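PDB 1T6C: exopolyphosphatase from Aquifex aeolicus, which probably hydrolyses phosphoanhydride bonds of polyphosphate or guanosine pentaphosphate, as a calcium-binding member of the actin-like Ppx/GppA phosphatase family. Local coordinates for residues Leu222-Tyr227 against Tyr241-Lys246. Sequence-based numbering, arbitrary orientation.
Sequences LEYNVY and YGQIKK
The side-chain amide nitrogen of Gln-243 is shared by two acceptors: NE2 donates to Glu-223 OE2 at 2.9 Å and, weakly, to Tyr-224 OH at 3.5 Å. The shorter bond is bent, with an N-H...O angle of 131°, and NE2 meets OE2 from above the carboxylate plane, 52° out of it. The two side chains cross at about a right angle, and their carboxylate and amide planes are far from coplanar. Gln-243 is extended beyond CG, which carries the amide out to Glu-223 and Tyr-224; its CG lies 3.6 Å from Glu-223 OE2. Glu-223 carries CG anti to its own nitrogen (chi1 177°), which sets CG 3.8 Å above one face of the Tyr-224 ring, offset toward its rim; the bend at chi2 then turns the carboxylate across the Gln-243 side chain. Tyr-224 OH also bonds to the carbonyl of Val-238, and Gln-243 OE1 accepts from the backbone N of Thr-240, the last residue of strand 238-240. A water joins Glu-223 OE1, at 2.8 Å, to the carbonyl of Gln-243, while a second links Tyr-224 OH with Gln-243 OE1. Trp-247 NE1 is a further partner of Glu-223 OE1. An alanine in place of Glu-223 would probably leave Trp-247 NE1 without this acceptor and cost Gln-243 NE2 its shorter bond, with the weak one to Tyr-224 OH remaining. The contact thus ties the Schellman-capped end of helix 214-223 to the first turn of helix 241-251, at the surface and away from the calcium site, through neutral N-H donors and water meeting the carboxylate, so the link rests on directional hydrogen bonds rather than paired charges.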
ATOM      1  N   LEU A 222     -10.383  10.851  -9.047  1.00 11.16           N
ATOM      2  CA  LEU A 222     -10.334  11.921 -10.052  1.00 12.81           C
ATOM      3  C   LEU A 222     -11.157  11.566 -11.301  1.00 13.40           C
ATOM      4  O   LEU A 222     -12.016  12.372 -11.749  1.00 13.61           O
ATOM      5  CB  LEU A 222      -8.870  12.228 -10.417  1.00 13.09           C
ATOM      6  CG  LEU A 222      -7.999  12.845  -9.328  1.00 14.91           C
ATOM      7  CD1 LEU A 222      -6.554  12.901  -9.776  1.00 14.98           C
ATOM      8  CD2 LEU A 222      -8.483  14.243  -8.974  1.00 18.53           C
ATOM      9  N   GLU A 223     -10.947  10.367 -11.833  1.00 12.74           N
ATOM     10  CA  GLU A 223     -11.635   9.941 -13.070  1.00 12.90           C
ATOM     11  C   GLU A 223     -13.153   9.939 -12.922  1.00 13.64           C
ATOM     12  O   GLU A 223     -13.869  10.405 -13.810  1.00 14.32           O
ATOM     13  CB  GLU A 223     -11.138   8.577 -13.518  1.00 13.16           C
ATOM     14  CG  GLU A 223     -11.842   8.044 -14.748  1.00 12.55           C
ATOM     15  CD  GLU A 223     -11.661   8.900 -15.979  1.00 17.21           C
ATOM     16  OE1 GLU A 223     -10.682   9.682 -16.066  1.00 18.34           O
ATOM     17  OE2 GLU A 223     -12.513   8.803 -16.874  1.00 16.63           O
ATOM     18  N   TYR A 224     -13.624   9.483 -11.766  1.00 13.56           N
ATOM     19  CA  TYR A 224     -15.025   9.276 -11.510  1.00 13.75           C
ATOM     20  C   TYR A 224     -15.674  10.380 -10.684  1.00 14.33           C
ATOM     21  O   TYR A 224     -16.821  10.233 -10.274  1.00 15.59           O
ATOM     22  CB  TYR A 224     -15.238   7.886 -10.920  1.00 14.21           C
ATOM     23  CG  TYR A 224     -14.938   6.833 -11.964  1.00 15.19           C
ATOM     24  CD1 TYR A 224     -15.778   6.675 -13.068  1.00 17.15           C
ATOM     25  CD2 TYR A 224     -13.759   6.071 -11.924  1.00 13.46           C
ATOM     26  CE1 TYR A 224     -15.489   5.725 -14.058  1.00 19.87           C
ATOM     27  CE2 TYR A 224     -13.478   5.126 -12.914  1.00 16.90           C
ATOM     28  CZ  TYR A 224     -14.349   4.953 -13.969  1.00 17.75           C
ATOM     29  OH  TYR A 224     -14.071   4.059 -14.980  1.00 19.86           O
ATOM     30  N   ASN A 225     -14.970  11.497 -10.488  1.00 14.01           N
ATOM     31  CA  ASN A 225     -15.550  12.669  -9.815  1.00 15.85           C
ATOM     32  C   ASN A 225     -16.060  12.363  -8.434  1.00 14.68           C
ATOM     33  O   ASN A 225     -17.151  12.788  -8.046  1.00 15.08           O
ATOM     34  CB  ASN A 225     -16.681  13.274 -10.659  1.00 16.84           C
ATOM     35  CG  ASN A 225     -16.232  13.655 -12.028  1.00 21.27           C
ATOM     36  OD1 ASN A 225     -15.300  14.422 -12.170  1.00 25.86           O
ATOM     37  ND2 ASN A 225     -16.903  13.123 -13.056  1.00 29.48           N
ATOM     38  N   VAL A 226     -15.250  11.605  -7.694  1.00 13.65           N
ATOM     39  CA  VAL A 226     -15.560  11.213  -6.319  1.00 12.91           C
ATOM     40  C   VAL A 226     -14.895  12.214  -5.378  1.00 12.74           C
ATOM     41  O   VAL A 226     -13.651  12.303  -5.243  1.00 13.93           O
ATOM     42  CB  VAL A 226     -15.056   9.804  -5.980  1.00 11.92           C
ATOM     43  CG1 VAL A 226     -15.479   9.423  -4.563  1.00 12.56           C
ATOM     44  CG2 VAL A 226     -15.635   8.790  -6.986  1.00 13.55           C
ATOM     45  N   TYR A 227     -15.750  12.984  -4.696  1.00 12.73           N
ATOM     46  CA  TYR A 227     -15.274  13.953  -3.739  1.00 12.15           C
ATOM     47  C   TYR A 227     -16.395  14.236  -2.738  1.00 12.03           C
ATOM     48  O   TYR A 227     -17.487  14.580  -3.159  1.00 12.22           O
ATOM     49  CB  TYR A 227     -14.940  15.257  -4.442  1.00 12.95           C
ATOM     50  CG  TYR A 227     -14.615  16.377  -3.495  1.00 11.83           C
ATOM     51  CD1 TYR A 227     -13.363  16.502  -2.921  1.00 15.86           C
ATOM     52  CD2 TYR A 227     -15.591  17.304  -3.150  1.00 14.87           C
ATOM     53  CE1 TYR A 227     -13.092  17.527  -2.047  1.00 15.93           C
ATOM     54  CE2 TYR A 227     -15.311  18.333  -2.268  1.00 15.46           C
ATOM     55  CZ  TYR A 227     -14.087  18.436  -1.730  1.00 17.50           C
ATOM     56  OH  TYR A 227     -13.828  19.470  -0.839  1.00 18.42           O
ATOM     57  N   TYR A 241      -6.212   1.993 -19.890  1.00 12.69           N
ATOM     58  CA  TYR A 241      -4.948   2.583 -20.310  1.00 13.72           C
ATOM     59  C   TYR A 241      -5.214   4.034 -20.751  1.00 13.36           C
ATOM     60  O   TYR A 241      -4.500   4.952 -20.358  1.00 12.83           O
ATOM     61  CB  TYR A 241      -4.317   1.762 -21.449  1.00 13.36           C
ATOM     62  CG  TYR A 241      -3.024   2.383 -21.910  1.00 14.23           C
ATOM     63  CD1 TYR A 241      -1.823   2.027 -21.333  1.00 14.15           C
ATOM     64  CD2 TYR A 241      -3.016   3.379 -22.903  1.00 12.93           C
ATOM     65  CE1 TYR A 241      -0.609   2.643 -21.750  1.00 16.57           C
ATOM     66  CE2 TYR A 241      -1.834   3.973 -23.316  1.00 15.67           C
ATOM     67  CZ  TYR A 241      -0.639   3.609 -22.730  1.00 17.63           C
ATOM     68  OH  TYR A 241       0.511   4.233 -23.147  1.00 21.26           O
ATOM     69  N   GLY A 242      -6.210   4.232 -21.629  1.00 12.98           N
ATOM     70  CA  GLY A 242      -6.536   5.573 -22.100  1.00 13.45           C
ATOM     71  C   GLY A 242      -6.836   6.589 -21.009  1.00 13.14           C
ATOM     72  O   GLY A 242      -6.412   7.736 -21.100  1.00 13.33           O
ATOM     73  N   GLN A 243      -7.578   6.167 -19.989  1.00 13.03           N
ATOM     74  CA  GLN A 243      -7.922   7.049 -18.869  1.00 13.35           C
ATOM     75  C   GLN A 243      -6.657   7.411 -18.068  1.00 13.07           C
ATOM     76  O   GLN A 243      -6.437   8.589 -17.716  1.00 14.15           O
ATOM     77  CB  GLN A 243      -8.933   6.390 -17.951  1.00 13.25           C
ATOM     78  CG  GLN A 243     -10.381   6.424 -18.485  1.00 15.61           C
ATOM     79  CD  GLN A 243     -11.342   5.508 -17.693  1.00 17.86           C
ATOM     80  OE1 GLN A 243     -10.998   4.414 -17.330  1.00 18.35           O
ATOM     81  NE2 GLN A 243     -12.550   5.996 -17.404  1.00 21.96           N
ATOM     82  N   ILE A 244      -5.814   6.408 -17.832  1.00 12.75           N
ATOM     83  CA  ILE A 244      -4.592   6.622 -17.059  1.00 12.35           C
ATOM     84  C   ILE A 244      -3.645   7.496 -17.865  1.00 11.96           C
ATOM     85  O   ILE A 244      -3.014   8.387 -17.326  1.00 12.56           O
ATOM     86  CB  ILE A 244      -3.965   5.282 -16.643  1.00 12.08           C
ATOM     87  CG1 ILE A 244      -4.923   4.507 -15.725  1.00 11.98           C
ATOM     88  CG2 ILE A 244      -2.629   5.506 -15.915  1.00 12.06           C
ATOM     89  CD1 ILE A 244      -4.441   3.140 -15.365  1.00 13.89           C
ATOM     90  N   LYS A 245      -3.534   7.265 -19.170  1.00 11.62           N
ATOM     91  CA  LYS A 245      -2.669   8.096 -20.024  1.00 12.41           C
ATOM     92  C   LYS A 245      -3.088   9.567 -19.973  1.00 12.51           C
ATOM     93  O   LYS A 245      -2.251  10.472 -19.843  1.00 11.95           O
ATOM     94  CB  LYS A 245      -2.676   7.607 -21.485  1.00 13.11           C
ATOM     95  CG  LYS A 245      -1.679   8.359 -22.356  1.00 17.59           C
ATOM     96  CD  LYS A 245      -1.776   8.049 -23.826  1.00 22.26           C
ATOM     97  CE  LYS A 245      -0.829   8.932 -24.644  1.00 24.50           C
ATOM     98  NZ  LYS A 245      -1.250  10.363 -24.684  1.00 26.80           N
ATOM     99  N   LYS A 246      -4.376   9.826 -20.050  1.00 13.04           N
ATOM    100  CA  LYS A 246      -4.853  11.203 -20.029  1.00 15.02           C
ATOM    101  C   LYS A 246      -4.535  11.892 -18.702  1.00 13.26           C
ATOM    102  O   LYS A 246      -4.139  13.064 -18.698  1.00 13.18           O
ATOM    103  CB  LYS A 246      -6.325  11.269 -20.399  1.00 16.76           C
ATOM    104  CG  LYS A 246      -6.492  11.132 -21.893  1.00 21.84           C
ATOM    105  CD  LYS A 246      -7.940  10.853 -22.267  1.00 28.07           C
ATOM    106  CE  LYS A 246      -8.526  11.927 -23.170  1.00 31.78           C
ATOM    107  NZ  LYS A 246      -9.989  11.671 -23.358  1.00 32.82           N
TER
HETATM  108  O   HOH W   1      -9.114  10.156 -18.279  1.00 23.03           O
HETATM  109  O   HOH W   2     -13.425   2.686 -17.810  1.00 35.20           O